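Local coordinates for vascular protein tyrosine phosphatase 1 (Rattus norvegicus, PDB 3I36) that probably removes phosphate from phosphotyrosine residues of other proteins through the catalytic domain of this receptor-type tyrosine phosphatase, at residues 41-44 / 45-48; 228-231 / 232-235. All coordinates share one frame; numbering follows the deposited sequence.

Contact 1 of 2, residues 41-44 / 45-48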
loop_
_atom_site.group_PDB
_atom_site.type_symbol
_atom_site.label_atom_id
_atom_site.label_comp_id
_atom_site.label_asym_id
_atom_site.label_seq_id
_atom_site.Cartn_x
_atom_site.Cartn_y
_atom_site.Cartn_z
ATOM N N ASP A 41 24.187 12.835 -13.278
ATOM C CA ASP A 41 24.012 12.174 -14.574
ATOM C C ASP A 41 22.608 11.612 -14.718
ATOM O O ASP A 41 22.415 10.409 -14.946
ATOM C CB ASP A 41 25.069 11.089 -14.788
ATOM C CG ASP A 41 26.477 11.666 -14.915
ATOM O OD1 ASP A 41 26.603 12.910 -14.899
ATOM O OD2 ASP A 41 27.438 10.876 -15.006
ATOM N N SER A 42 21.628 12.486 -14.540
ATOM C CA SER A 42 20.249 12.113 -14.784
ATOM C C SER A 42 19.820 10.952 -13.877
ATOM O O SER A 42 19.226 9.976 -14.338
ATOM C CB SER A 42 20.094 11.720 -16.256
ATOM O OG SER A 42 18.736 11.611 -16.636
ATOM N N ASN A 43 20.123 11.071 -12.587
ATOM C CA ASN A 43 19.737 10.063 -11.603
ATOM C C ASN A 43 20.375 8.720 -11.879
ATOM O O ASN A 43 19.782 7.679 -11.612
ATOM C CB ASN A 43 18.211 9.917 -11.543
ATOM C CG ASN A 43 17.542 11.152 -10.979
ATOM O OD1 ASN A 43 18.130 11.866 -10.168
ATOM N ND2 ASN A 43 16.322 11.423 -11.417
ATOM N N CYS A 44 21.590 8.750 -12.412
ATOM C CA CYS A 44 22.265 7.525 -12.799
ATOM C C CYS A 44 22.339 6.549 -11.640
ATOM O O CYS A 44 22.009 5.373 -11.789
ATOM C CB CYS A 44 23.672 7.821 -13.299
ATOM S SG CYS A 44 24.501 6.349 -13.928
ATOM N N GLY A 45 22.786 7.044 -10.489
ATOM C CA GLY A 45 22.971 6.216 -9.320
ATOM C C GLY A 45 21.654 5.634 -8.844
ATOM O O GLY A 45 21.576 4.455 -8.503
ATOM N N PHE A 46 20.617 6.464 -8.797
ATOM C CA PHE A 46 19.294 5.962 -8.443
ATOM C C PHE A 46 18.818 4.946 -9.470
ATOM O O PHE A 46 18.232 3.926 -9.120
ATOM C CB PHE A 46 18.290 7.106 -8.344
ATOM C CG PHE A 46 18.497 7.985 -7.152
ATOM C CD1 PHE A 46 18.489 9.364 -7.279
ATOM C CD2 PHE A 46 18.697 7.429 -5.898
ATOM C CE1 PHE A 46 18.675 10.171 -6.175
ATOM C CE2 PHE A 46 18.888 8.235 -4.793
ATOM C CZ PHE A 46 18.873 9.602 -4.930
ATOM N N ALA A 47 19.062 5.234 -10.741
ATOM C CA ALA A 47 18.680 4.322 -11.808
ATOM C C ALA A 47 19.373 2.979 -11.623
ATOM O O ALA A 47 18.778 1.928 -11.850
ATOM C CB ALA A 47 19.012 4.924 -13.180
ATOM N N GLU A 48 20.635 3.023 -11.207
ATOM C CA GLU A 48 21.403 1.809 -10.980
ATOM C C GLU A 48 20.837 1.003 -9.814
ATOM O O GLU A 48 20.713 -0.224 -9.887
ATOM C CB GLU A 48 22.866 2.148 -10.705
ATOM C CG GLU A 48 23.742 0.922 -10.510
ATOM C CD GLU A 48 25.209 1.288 -10.340
ATOM O OE1 GLU A 48 25.493 2.331 -9.711
ATOM O OE2 GLU A 48 26.071 0.538 -10.845
#
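The side-chain amide of Asn-43 overlaps the rim of the Phe-46 ring one turn on. Its OD1 lies at the ring edge, in the ring plane, 3.8 Å from Phe-46 CD1. The amide and ring planes stand 60° apart, so the two groups do not stack. In both residues CG is anti to the carbonyl carbon, with chi1 of -68° in Asn-43, and this puts the amide and the ring on the same side of the turn. The Phe-46 CB rests 3.6 Å from Asn-43 O.

That carbonyl is taken by Ala-47 N, which donates to Asn-43 O at 2.7 Å, almost in line with the carbonyl bond. Glu-48 N reaches Cys-44 O at 2.8 Å, with the donor tilted a little from the carbonyl plane. Both are i-to-i+4 bonds. From Cys-44 on the backbone is regular alpha helix, while Asp-41, Ser-42 and Asn-43 all have positive phi, a left-handed backbone that kinks helix 28-53. The methyl of Ala-47 turns back and sits 3.3 Å from both Asn-43 O and Cys-44 O. On the next step, Glu-48 CB lies 3.5 Å from Cys-44 O.

The bend is consistent with contacts to the earlier part of the helix: the Phe-46 backbone is hydrogen-bonded to Gln-38, and its ring meets Phe-35 edge-to-face. Helix 290-305 packs on the turn itself, with Val-294 touching Asn-43 and Phe-46, Asn-297 touching Phe-46, and Glu-290 touching Ala-47.

Contact 2 of 2, residues 228-231 / 232-235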
loop_
_atom_site.group_PDB
_atom_site.type_symbol
_atom_site.label_atom_id
_atom_site.label_comp_id
_atom_site.label_asym_id
_atom_site.label_seq_id
_atom_site.Cartn_x
_atom_site.Cartn_y
_atom_site.Cartn_z
ATOM N N ARG A 228 -0.696 7.390 10.356
ATOM C CA ARG A 228 0.026 6.939 11.536
ATOM C C ARG A 228 -0.614 7.444 12.825
ATOM O O ARG A 228 -0.679 6.730 13.834
ATOM C CB ARG A 228 1.491 7.367 11.434
ATOM C CG ARG A 228 2.316 6.386 10.593
ATOM C CD ARG A 228 2.189 5.034 11.238
ATOM N NE ARG A 228 2.697 3.935 10.428
ATOM C CZ ARG A 228 2.451 2.661 10.705
ATOM N NH1 ARG A 228 1.703 2.363 11.757
ATOM N NH2 ARG A 228 2.933 1.691 9.937
ATOM N N ASP A 229 -1.091 8.679 12.791
ATOM C CA ASP A 229 -1.754 9.239 13.952
ATOM C C ASP A 229 -2.930 8.356 14.342
ATOM O O ASP A 229 -3.126 8.014 15.515
ATOM C CB ASP A 229 -2.234 10.650 13.652
ATOM C CG ASP A 229 -2.750 11.350 14.889
ATOM O OD1 ASP A 229 -1.928 11.674 15.770
ATOM O OD2 ASP A 229 -3.974 11.557 14.977
ATOM N N TYR A 230 -3.715 7.979 13.343
ATOM C CA TYR A 230 -4.842 7.093 13.572
ATOM C C TYR A 230 -4.391 5.708 14.029
ATOM O O TYR A 230 -4.965 5.146 14.955
ATOM C CB TYR A 230 -5.681 6.976 12.304
ATOM C CG TYR A 230 -6.814 5.990 12.394
ATOM C CD1 TYR A 230 -7.987 6.306 13.067
ATOM C CD2 TYR A 230 -6.732 4.755 11.757
ATOM C CE1 TYR A 230 -9.038 5.403 13.132
ATOM C CE2 TYR A 230 -7.775 3.851 11.812
ATOM C CZ TYR A 230 -8.921 4.177 12.497
ATOM O OH TYR A 230 -9.954 3.264 12.546
ATOM N N MET A 231 -3.368 5.162 13.376
ATOM C CA MET A 231 -2.881 3.825 13.714
ATOM C C MET A 231 -2.473 3.700 15.171
ATOM O O MET A 231 -2.441 2.602 15.711
ATOM C CB MET A 231 -1.723 3.427 12.800
ATOM C CG MET A 231 -2.175 3.153 11.382
ATOM S SD MET A 231 -3.508 1.937 11.333
ATOM C CE MET A 231 -2.691 0.482 11.968
ATOM N N LYS A 232 -2.138 4.818 15.804
ATOM C CA LYS A 232 -1.749 4.780 17.213
ATOM C C LYS A 232 -2.926 4.349 18.086
ATOM O O LYS A 232 -2.751 3.912 19.224
ATOM C CB LYS A 232 -1.235 6.144 17.654
ATOM C CG LYS A 232 0.128 6.504 17.080
ATOM C CD LYS A 232 0.510 7.903 17.534
ATOM C CE LYS A 232 1.872 8.317 17.007
ATOM N NZ LYS A 232 2.118 9.740 17.372
ATOM N N GLN A 233 -4.123 4.451 17.526
ATOM C CA GLN A 233 -5.352 4.190 18.264
ATOM C C GLN A 233 -5.852 2.773 18.041
ATOM O O GLN A 233 -6.845 2.364 18.618
ATOM C CB GLN A 233 -6.428 5.158 17.789
ATOM C CG GLN A 233 -5.993 6.605 17.912
ATOM C CD GLN A 233 -7.034 7.565 17.386
ATOM O OE1 GLN A 233 -8.165 7.174 17.109
ATOM N NE2 GLN A 233 -6.657 8.825 17.231
ATOM N N ILE A 234 -5.135 2.035 17.202
ATOM C CA ILE A 234 -5.613 0.789 16.650
ATOM C C ILE A 234 -5.020 -0.392 17.415
ATOM O O ILE A 234 -3.905 -0.301 17.920
ATOM C CB ILE A 234 -5.250 0.751 15.153
ATOM C CG1 ILE A 234 -5.974 1.887 14.423
ATOM C CG2 ILE A 234 -5.564 -0.586 14.527
ATOM C CD1 ILE A 234 -7.453 1.969 14.727
ATOM N N PRO A 235 -5.768 -1.503 17.519
ATOM C CA PRO A 235 -5.213 -2.638 18.265
ATOM C C PRO A 235 -3.993 -3.204 17.559
ATOM O O PRO A 235 -3.722 -2.843 16.402
ATOM C CB PRO A 235 -6.332 -3.680 18.212
ATOM C CG PRO A 235 -7.545 -2.967 17.772
ATOM C CD PRO A 235 -7.097 -1.804 16.960
HETATM O O HOH W 1 0.717 11.136 15.611
#
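The Tyr-230 ring is met obliquely by both of its partners here, Ile-234 and Gln-233. Ile-234 CD1 comes to 3.5 Å from Tyr-230 CZ and lies 3.6 Å from Tyr-230 OH, so the methyl tip sits by the phenol end. Gln-233 OE1 comes nearest the ring carbon CD1 of Tyr-230, at 4.1 Å. Its amide plane is turned 54° from the ring plane. A chi1 of 175°, which sets CG anti to the backbone N, brings the ring to Gln-233 and Ile-234, crossing the first side chain at about a right angle and the second obliquely. Tyr-230 OH is hydrogen-bonded to Tyr-138 O. Replacing Tyr-230 with an alanine would probably leave Ile-234 CD1 without its aromatic neighbour and Tyr-138 O without the hydroxyl that bonds to it.

Ile-234 rests on two side chains, with its CG1 also 4.0 Å from Met-231 SD.

The backbone tightens as the helix ends. Lys-232 N makes weak bonds to the carbonyls of Arg-228 and Asp-229. Gln-233 N then binds Tyr-230 O at 2.8 Å, and Ile-234 N binds Met-231 O at 3.1 Å. In both of these bonds the donor sits above the carbonyl plane. On the outer side one water joins opposite charges: it donates a hydrogen bond to Asp-229 OD1 at 2.7 Å and accepts one from Lys-232 NZ at 2.6 Å. Arg-228 turns elsewhere, to a salt bridge with Asp-258.

Tyr-230 packs on strands 139-142 and 196-205, and Met-231 on 139-142 and 240-243. The arrangement is a helix C-terminus running into a type I turn, within the beta-alpha-beta crossover that leads to strand 240-243 and the phosphatase signature loop at Cys-244.

How the contacts relate
Contact 1 comes first along the chain, and contact 2 opens well after it has closed. Their centres are 37 Å apart and their nearest atoms about 23 Å, so they do not touch. They share no helix or strand. Contact 1 sits on helix 28-53, toward the outside of the chain. Contact 2 ends helix 218-231, which packs against the large mixed sheet. Helix 290-305, which touches contact 1, comes later in the chain than contact 2. Both lie away from the active-site loop that begins at Cys-244, the probable phosphocysteine nucleophile. One lies at a bend in an N-terminal helix; the other lies on a connection within the central fold of the same catalytic domain.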